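Local coordinates for CELL division control protein 6 (Pyrobaculum aerophilum, PDB 1FNN) that binds ADP with magnesium as an AAA+ ATPase of the Cdc6/Cdc18 family and is probably involved in regulating DNA replication, at residues 297-302 with 319-324. Residues are numbered along the deposited sequence; the frame is centred on the assembly and turned at random.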
loop_
_atom_site.group_PDB
_atom_site.type_symbol
_atom_site.label_atom_id
_atom_site.label_comp_id
_atom_site.label_asym_id
_atom_site.label_seq_id
_atom_site.Cartn_x
_atom_site.Cartn_y
_atom_site.Cartn_z
ATOM N N ILE A 297 -11.685 27.905 -3.375
ATOM C CA ILE A 297 -11.385 26.820 -2.403
ATOM C C ILE A 297 -9.937 27.004 -1.963
ATOM O O ILE A 297 -9.602 26.976 -0.784
ATOM C CB ILE A 297 -11.596 25.467 -3.092
ATOM C CG1 ILE A 297 -13.092 25.209 -3.367
ATOM C CG2 ILE A 297 -11.023 24.321 -2.230
ATOM C CD1 ILE A 297 -13.298 24.017 -4.300
ATOM N N VAL A 298 -8.998 27.191 -2.871
ATOM C CA VAL A 298 -7.632 27.529 -2.590
ATOM C C VAL A 298 -7.507 28.705 -1.633
ATOM O O VAL A 298 -6.723 28.635 -0.648
ATOM C CB VAL A 298 -6.800 27.792 -3.847
ATOM C CG1 VAL A 298 -5.421 28.370 -3.450
ATOM C CG2 VAL A 298 -6.613 26.554 -4.705
ATOM N N ARG A 299 -8.223 29.814 -1.856
ATOM C CA ARG A 299 -8.166 30.961 -0.949
ATOM C C ARG A 299 -8.745 30.726 0.435
ATOM O O ARG A 299 -8.141 31.144 1.476
ATOM C CB ARG A 299 -8.863 32.231 -1.555
ATOM C CG ARG A 299 -8.017 32.748 -2.713
ATOM C CD ARG A 299 -8.268 34.204 -3.075
ATOM N NE ARG A 299 -7.495 34.540 -4.283
ATOM C CZ ARG A 299 -7.732 35.632 -5.007
ATOM N NH1 ARG A 299 -8.697 36.464 -4.641
ATOM N NH2 ARG A 299 -6.986 35.857 -6.083
ATOM N N SER A 300 -9.821 29.991 0.582
ATOM C CA SER A 300 -10.373 29.701 1.882
ATOM C C SER A 300 -9.368 28.787 2.677
ATOM O O SER A 300 -9.380 28.901 3.895
ATOM C CB SER A 300 -11.681 28.940 1.864
ATOM O OG SER A 300 -12.613 29.565 0.992
ATOM N N LEU A 301 -8.762 27.846 1.996
ATOM C CA LEU A 301 -7.874 26.873 2.668
ATOM C C LEU A 301 -6.590 27.547 3.112
ATOM O O LEU A 301 -6.094 27.309 4.221
ATOM C CB LEU A 301 -7.561 25.717 1.710
ATOM C CG LEU A 301 -8.601 24.621 1.554
ATOM C CD1 LEU A 301 -8.224 23.721 0.385
ATOM C CD2 LEU A 301 -8.766 23.796 2.856
ATOM N N LYS A 302 -6.067 28.515 2.342
ATOM C CA LYS A 302 -4.980 29.369 2.760
ATOM C C LYS A 302 -5.290 30.156 4.022
ATOM O O LYS A 302 -4.405 30.332 4.863
ATOM C CB LYS A 302 -4.564 30.346 1.647
ATOM C CG LYS A 302 -3.662 29.699 0.629
ATOM C CD LYS A 302 -3.683 30.424 -0.699
ATOM C CE LYS A 302 -2.280 30.657 -1.237
ATOM N NZ LYS A 302 -1.738 31.924 -0.639
ATOM N N LYS A 319 -17.859 34.101 -4.188
ATOM C CA LYS A 319 -18.484 35.419 -4.468
ATOM C C LYS A 319 -17.485 36.557 -4.463
ATOM O O LYS A 319 -17.438 37.432 -5.353
ATOM C CB LYS A 319 -19.583 35.634 -3.438
ATOM C CG LYS A 319 -20.711 34.623 -3.608
ATOM C CD LYS A 319 -21.731 34.827 -2.481
ATOM C CE LYS A 319 -22.911 33.905 -2.749
ATOM N NZ LYS A 319 -23.919 33.901 -1.653
ATOM N N ILE A 320 -16.542 36.547 -3.507
ATOM C CA ILE A 320 -15.500 37.538 -3.446
ATOM C C ILE A 320 -14.592 37.432 -4.651
ATOM O O ILE A 320 -14.222 38.460 -5.235
ATOM C CB ILE A 320 -14.662 37.408 -2.139
ATOM C CG1 ILE A 320 -15.575 37.792 -0.972
ATOM C CG2 ILE A 320 -13.396 38.258 -2.174
ATOM C CD1 ILE A 320 -15.044 37.403 0.396
ATOM N N VAL A 321 -14.168 36.212 -5.005
ATOM C CA VAL A 321 -13.296 36.000 -6.134
ATOM C C VAL A 321 -13.972 36.593 -7.412
ATOM O O VAL A 321 -13.280 37.162 -8.302
ATOM C CB VAL A 321 -12.898 34.539 -6.279
ATOM C CG1 VAL A 321 -12.296 34.213 -7.633
ATOM C CG2 VAL A 321 -11.846 34.141 -5.188
ATOM N N CYS A 322 -15.211 36.216 -7.631
ATOM C CA CYS A 322 -15.952 36.665 -8.824
ATOM C C CYS A 322 -15.954 38.183 -8.986
ATOM O O CYS A 322 -15.525 38.623 -10.064
ATOM C CB CYS A 322 -17.384 36.121 -8.812
ATOM S SG CYS A 322 -17.434 34.389 -9.324
ATOM N N GLU A 323 -16.266 38.939 -7.943
ATOM C CA GLU A 323 -16.215 40.384 -7.989
ATOM C C GLU A 323 -14.844 40.974 -8.242
ATOM O O GLU A 323 -14.672 41.811 -9.159
ATOM C CB GLU A 323 -16.780 41.007 -6.695
ATOM C CG GLU A 323 -17.106 42.491 -6.830
ATOM C CD GLU A 323 -17.953 42.798 -8.071
ATOM O OE1 GLU A 323 -18.868 42.007 -8.413
ATOM O OE2 GLU A 323 -17.676 43.845 -8.698
ATOM N N GLU A 324 -13.786 40.311 -7.714
ATOM C CA GLU A 324 -12.445 40.723 -8.078
ATOM C C GLU A 324 -12.217 40.653 -9.571
ATOM O O GLU A 324 -11.389 41.432 -10.090
ATOM C CB GLU A 324 -11.307 39.845 -7.549
ATOM C CG GLU A 324 -11.013 39.936 -6.098
ATOM C CD GLU A 324 -9.818 39.055 -5.698
ATOM O OE1 GLU A 324 -8.837 38.827 -6.442
ATOM O OE2 GLU A 324 -9.988 38.620 -4.539
#
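R299 and E324 reach toward each other from opposite directions and form a salt bridge between two helices, with R299 NH1 2.5 Å from E324 OE2, a distance so short that its exact value is doubtful. The hydrogen bond within it is weak, since the N-H points well off the line to the oxygen (N-H...O angle 121°). The second carboxylate oxygen is also near, E324 OE1 lying 3.0 Å from R299 NH1. The carboxylate meets the guanidinium at its edge, the two planes 23° apart, so the two flat groups meet edge on and nearly coplanar. Long side chains suit both places, since R299 CA and E324 CA are 12.8 Å apart. R299 covers its share with CG anti to its carbonyl carbon (chi1 -70°) and the chain extended from there to NE.

Both helices belong to the C-terminal winged-helix domain, a fold of the helix-turn-helix class: R299 lies on helix 288-304, and E324 ends helix 311-324. The contact sits on this domain, away from the nucleotide site. R299 NE also makes a long, weak ion pair with E377 of helix 373-387.

The nonpolar part of the contact is slight. Obliquely beside the guanidinium, V321 CG2 comes within 4.2 Å of R299 CD and 4.0 Å of R299 NH1. Short and branched, V321 suits this buried place, where it also packs on L292 and L295 of helix 288-304. Putting an alanine in place of R299 would probably leave the E324 carboxylate without its positive mate and free to turn, and V321 CG2 less covered.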